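Local coordinates for neutral ceramidase (Pseudomonas aeruginosa, PDB 2ZWS), which hydrolyses the N-acyl linkage of ceramides to give sphingosine and a free fatty acid, and also catalyses the reverse synthesis, at residues Gly10-Gly22 with Thr546-Thr558. Sequence-based numbering, arbitrary orientation. Where two conformers were deposited one is given.
Sequences GKADITGEAAEVG and TGHPKNDLRTEKT
Where the N-terminal catalytic domain of this zinc amidohydrolase meets its C-terminal beta-sandwich domain, D13 and E556 exchange backbone-to-carboxylate hydrogen bonds at the end of strand 5-13. D13 N donates almost straight (176°) to E556 OE2 at 2.9 Å, approaching from above the carboxylate plane; E556 N returns a bond to D13 OD2 on its anti side. With CG anti to the backbone N (chi1 -175°), D13 reaches the type II turn R554-K557 while OD1 closes an Asx turn by accepting T15 N. R39 forms a salt bridge with D13, and R132 and R136 of helix 120-138 with E556, which probably offsets the closeness of the two carboxylates. Further along, L553 lays CD2 against G16 C (3.7 Å), and water links G16 O to L553 O. P549 CG presses tightly on A19 CB at 3.5 Å, beside W588. The extended K550 chain runs past A19 O, with K550 CE 3.5 Å from V21 CG2, and K550 NZ donates to E20 O from above the carbonyl plane. H548 ND1 accepts K550 N, leaving the other ring nitrogen as donor: H548 NE2 meets E20 OE1 at 2.8 Å, in the ring plane but 58° out of the carboxylate plane.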
loop_
_atom_site.group_PDB
_atom_site.type_symbol
_atom_site.label_atom_id
_atom_site.label_comp_id
_atom_site.label_asym_id
_atom_site.label_seq_id
_atom_site.Cartn_x
_atom_site.Cartn_y
_atom_site.Cartn_z
ATOM N N GLY A 10 -14.830 6.495 1.909
ATOM C CA GLY A 10 -15.202 5.331 1.095
ATOM C C GLY A 10 -14.112 4.270 1.123
ATOM O O GLY A 10 -12.934 4.577 1.344
ATOM N N LYS A 11 -14.484 3.008 0.945
ATOM C CA LYS A 11 -13.496 1.940 0.939
ATOM C C LYS A 11 -13.908 0.935 -0.127
ATOM O O LYS A 11 -15.102 0.630 -0.286
ATOM C CB LYS A 11 -13.417 1.291 2.331
ATOM C CG LYS A 11 -12.460 0.168 2.499
ATOM C CD LYS A 11 -12.450 -0.257 3.957
ATOM C CE LYS A 11 -12.333 -1.735 4.065
ATOM N NZ LYS A 11 -12.474 -2.222 5.440
ATOM N N ALA A 12 -12.936 0.435 -0.886
ATOM C CA ALA A 12 -13.243 -0.569 -1.917
ATOM C C ALA A 12 -12.107 -1.550 -2.111
ATOM O O ALA A 12 -10.963 -1.244 -1.870
ATOM C CB ALA A 12 -13.580 0.083 -3.240
ATOM N N ASP A 13 -12.482 -2.744 -2.523
ATOM C CA ASP A 13 -11.603 -3.905 -2.621
ATOM C C ASP A 13 -10.677 -3.771 -3.845
ATOM O O ASP A 13 -11.170 -3.527 -4.967
ATOM C CB ASP A 13 -12.542 -5.098 -2.778
ATOM C CG ASP A 13 -11.837 -6.456 -2.768
ATOM O OD1 ASP A 13 -10.586 -6.541 -2.758
ATOM O OD2 ASP A 13 -12.577 -7.480 -2.762
ATOM N N ILE A 14 -9.352 -3.868 -3.629
ATOM C CA ILE A 14 -8.374 -3.812 -4.711
ATOM C C ILE A 14 -7.527 -5.101 -4.718
ATOM O O ILE A 14 -6.404 -5.128 -5.265
ATOM C CB ILE A 14 -7.440 -2.590 -4.600
ATOM C CG1 ILE A 14 -6.812 -2.486 -3.191
ATOM C CG2 ILE A 14 -8.156 -1.312 -4.931
ATOM C CD1 ILE A 14 -5.705 -1.373 -3.069
ATOM N N THR A 15 -8.062 -6.176 -4.126
ATOM C CA THR A 15 -7.302 -7.441 -4.026
ATOM C C THR A 15 -7.124 -8.049 -5.419
ATOM O O THR A 15 -8.090 -8.186 -6.178
ATOM C CB THR A 15 -8.045 -8.462 -3.152
ATOM O OG1 THR A 15 -8.404 -7.858 -1.895
ATOM C CG2 THR A 15 -7.155 -9.689 -2.875
ATOM N N GLY A 16 -5.909 -8.448 -5.734
ATOM C CA GLY A 16 -5.609 -9.015 -7.026
ATOM C C GLY A 16 -5.575 -10.535 -6.993
ATOM O O GLY A 16 -6.213 -11.164 -6.168
ATOM N N GLU A 17 -4.788 -11.121 -7.890
ATOM C CA GLU A 17 -4.846 -12.575 -8.134
ATOM C C GLU A 17 -4.302 -13.355 -6.943
ATOM O O GLU A 17 -3.148 -13.148 -6.534
ATOM C CB GLU A 17 -4.051 -12.878 -9.414
ATOM C CG GLU A 17 -4.748 -12.312 -10.676
ATOM C CD GLU A 17 -3.820 -12.137 -11.861
ATOM O OE1 GLU A 17 -2.978 -11.200 -11.883
ATOM O OE2 GLU A 17 -3.932 -12.966 -12.779
ATOM N N ALA A 18 -5.124 -14.231 -6.364
ATOM C CA ALA A 18 -4.809 -14.898 -5.080
ATOM C C ALA A 18 -4.023 -16.201 -5.172
ATOM O O ALA A 18 -3.629 -16.773 -4.152
ATOM C CB ALA A 18 -6.082 -15.123 -4.279
ATOM N N ALA A 19 -3.794 -16.671 -6.387
ATOM C CA ALA A 19 -2.824 -17.757 -6.536
ATOM C C ALA A 19 -1.998 -17.631 -7.792
ATOM O O ALA A 19 -2.489 -17.203 -8.831
ATOM C CB ALA A 19 -3.528 -19.103 -6.524
ATOM N N GLU A 20 -0.720 -17.995 -7.663
ATOM C CA GLU A 20 0.215 -18.172 -8.789
ATOM C C GLU A 20 0.608 -16.844 -9.470
ATOM O O GLU A 20 0.837 -16.781 -10.697
ATOM C CB GLU A 20 -0.295 -19.247 -9.789
ATOM C CG GLU A 20 -0.369 -20.662 -9.136
ATOM C CD GLU A 20 -0.646 -21.795 -10.134
ATOM O OE1 GLU A 20 -1.279 -21.524 -11.175
ATOM O OE2 GLU A 20 -0.239 -22.957 -9.846
ATOM N N VAL A 21 0.722 -15.781 -8.663
ATOM C CA VAL A 21 1.353 -14.557 -9.129
ATOM C C VAL A 21 2.448 -14.160 -8.129
ATOM O O VAL A 21 2.205 -14.124 -6.911
ATOM C CB VAL A 21 0.336 -13.383 -9.291
ATOM C CG1 VAL A 21 1.047 -12.102 -9.756
ATOM C CG2 VAL A 21 -0.712 -13.738 -10.319
ATOM N N GLY A 22 3.642 -13.838 -8.636
ATOM C CA GLY A 22 4.710 -13.320 -7.779
ATOM C C GLY A 22 4.239 -12.125 -6.959
ATOM O O GLY A 22 3.555 -11.222 -7.477
ATOM N N THR A 546 -11.948 -27.283 -5.454
ATOM C CA THR A 546 -12.155 -25.925 -5.957
ATOM C C THR A 546 -11.662 -25.733 -7.385
ATOM O O THR A 546 -11.265 -26.699 -8.057
ATOM C CB THR A 546 -11.469 -24.887 -5.045
ATOM O OG1 THR A 546 -11.646 -25.258 -3.684
ATOM C CG2 THR A 546 -12.090 -23.529 -5.260
ATOM N N GLY A 547 -11.711 -24.481 -7.856
ATOM C CA GLY A 547 -11.065 -24.066 -9.101
ATOM C C GLY A 547 -10.135 -22.883 -8.816
ATOM O O GLY A 547 -10.155 -22.281 -7.733
ATOM N N HIS A 548 -9.321 -22.553 -9.803
ATOM C CA HIS A 548 -8.271 -21.547 -9.660
ATOM C C HIS A 548 -8.798 -20.127 -9.348
ATOM O O HIS A 548 -9.625 -19.611 -10.084
ATOM C CB HIS A 548 -7.486 -21.493 -10.958
ATOM C CG HIS A 548 -6.077 -21.035 -10.783
ATOM N ND1 HIS A 548 -5.747 -19.814 -10.225
ATOM C CD2 HIS A 548 -4.903 -21.647 -11.066
ATOM C CE1 HIS A 548 -4.431 -19.692 -10.196
ATOM N NE2 HIS A 548 -3.895 -20.793 -10.695
ATOM N N PRO A 549 -8.305 -19.484 -8.265
ATOM C CA PRO A 549 -8.774 -18.118 -7.957
ATOM C C PRO A 549 -8.406 -17.075 -9.027
ATOM O O PRO A 549 -8.996 -15.989 -9.019
ATOM C CB PRO A 549 -8.097 -17.798 -6.600
ATOM C CG PRO A 549 -7.003 -18.710 -6.486
ATOM C CD PRO A 549 -7.343 -19.966 -7.253
ATOM N N LYS A 550 -7.453 -17.377 -9.932
ATOM C CA LYS A 550 -7.195 -16.445 -11.067
ATOM C C LYS A 550 -8.425 -16.293 -11.956
ATOM O O LYS A 550 -8.542 -15.305 -12.692
ATOM C CB LYS A 550 -6.027 -16.880 -11.963
ATOM C CG LYS A 550 -4.663 -16.471 -11.480
ATOM C CD LYS A 550 -3.548 -17.015 -12.414
ATOM C CE LYS A 550 -2.226 -16.456 -11.960
ATOM N NZ LYS A 550 -1.105 -16.928 -12.804
ATOM N N ASN A 551 -9.335 -17.258 -11.893
ATOM C CA ASN A 551 -10.545 -17.195 -12.735
ATOM C C ASN A 551 -11.471 -16.023 -12.381
ATOM O O ASN A 551 -12.132 -15.484 -13.258
ATOM C CB ASN A 551 -11.356 -18.483 -12.631
ATOM C CG ASN A 551 -10.678 -19.665 -13.280
ATOM O OD1 ASN A 551 -10.011 -19.553 -14.334
ATOM N ND2 ASN A 551 -10.823 -20.815 -12.649
ATOM N N ASP A 552 -11.511 -15.640 -11.103
ATOM C CA ASP A 552 -12.364 -14.545 -10.636
ATOM C C ASP A 552 -11.805 -14.069 -9.290
ATOM O O ASP A 552 -11.666 -14.858 -8.365
ATOM C CB ASP A 552 -13.820 -15.002 -10.510
ATOM C CG ASP A 552 -14.800 -13.847 -10.368
ATOM O OD1 ASP A 552 -14.589 -12.949 -9.519
ATOM O OD2 ASP A 552 -15.794 -13.822 -11.135
ATOM N N LEU A 553 -11.505 -12.778 -9.177
ATOM C CA LEU A 553 -10.940 -12.216 -7.922
ATOM C C LEU A 553 -11.940 -12.135 -6.799
ATOM O O LEU A 553 -11.582 -11.867 -5.641
ATOM C CB LEU A 553 -10.429 -10.809 -8.179
ATOM C CG LEU A 553 -9.487 -10.680 -9.360
ATOM C CD1 LEU A 553 -8.976 -9.252 -9.482
ATOM C CD2 LEU A 553 -8.350 -11.589 -9.197
ATOM N N ARG A 554 -13.208 -12.317 -7.158
ATOM C CA ARG A 554 -14.308 -12.214 -6.207
ATOM C C ARG A 554 -14.310 -10.849 -5.484
ATOM O O ARG A 554 -14.480 -10.749 -4.274
ATOM C CB ARG A 554 -14.324 -13.414 -5.249
ATOM C CG ARG A 554 -14.469 -14.731 -6.035
ATOM C CD ARG A 554 -15.040 -15.870 -5.223
ATOM N NE ARG A 554 -16.443 -15.663 -4.854
ATOM C CZ ARG A 554 -17.481 -15.879 -5.660
ATOM N NH1 ARG A 554 -18.707 -15.655 -5.201
ATOM N NH2 ARG A 554 -17.289 -16.295 -6.911
ATOM N N THR A 555 -14.095 -9.819 -6.296
ATOM C CA THR A 555 -14.007 -8.440 -5.863
ATOM C C THR A 555 -15.332 -8.056 -5.164
ATOM O O THR A 555 -16.445 -8.294 -5.722
ATOM C CB THR A 555 -13.731 -7.574 -7.093
ATOM O OG1 THR A 555 -12.494 -7.978 -7.720
ATOM C CG2 THR A 555 -13.716 -6.076 -6.751
ATOM N N GLU A 556 -15.226 -7.482 -3.961
ATOM C CA GLU A 556 -16.372 -7.079 -3.121
ATOM C C GLU A 556 -17.193 -8.271 -2.644
ATOM O O GLU A 556 -18.291 -8.106 -2.079
ATOM C CB GLU A 556 -17.272 -6.046 -3.820
ATOM C CG GLU A 556 -16.535 -4.745 -4.259
ATOM C CD GLU A 556 -16.041 -3.867 -3.099
ATOM O OE1 GLU A 556 -16.539 -3.959 -1.961
ATOM O OE2 GLU A 556 -15.215 -2.996 -3.363
ATOM N N LYS A 557 -16.665 -9.466 -2.914
ATOM C CA LYS A 557 -17.264 -10.706 -2.431
ATOM C C LYS A 557 -16.252 -11.517 -1.619
ATOM O O LYS A 557 -15.331 -10.930 -1.019
ATOM C CB LYS A 557 -17.897 -11.485 -3.589
ATOM C CG LYS A 557 -19.014 -10.684 -4.301
ATOM C CD LYS A 557 -19.501 -11.409 -5.554
ATOM C CE LYS A 557 -20.580 -12.431 -5.214
ATOM N NZ LYS A 557 -20.996 -13.221 -6.413
ATOM N N THR A 558 -16.393 -12.844 -1.571
ATOM C CA THR A 558 -15.553 -13.632 -0.694
ATOM C C THR A 558 -15.384 -15.066 -1.171
ATOM O O THR A 558 -16.237 -15.629 -1.847
ATOM C CB THR A 558 -16.131 -13.628 0.766
ATOM O OG1 THR A 558 -15.245 -14.310 1.665
ATOM C CG2 THR A 558 -17.559 -14.223 0.810
HETATM O O HOH W 1 -14.469 -8.258 -0.739
HETATM O O HOH W 2 -10.612 -7.193 -6.201
HETATM O O HOH W 3 -8.751 -12.447 -5.258
HETATM O O HOH W 4 -1.209 -13.650 -13.516
HETATM O O HOH W 5 -7.904 -14.307 -7.101
HETATM O O HOH W 6 -1.120 -19.665 -13.125
#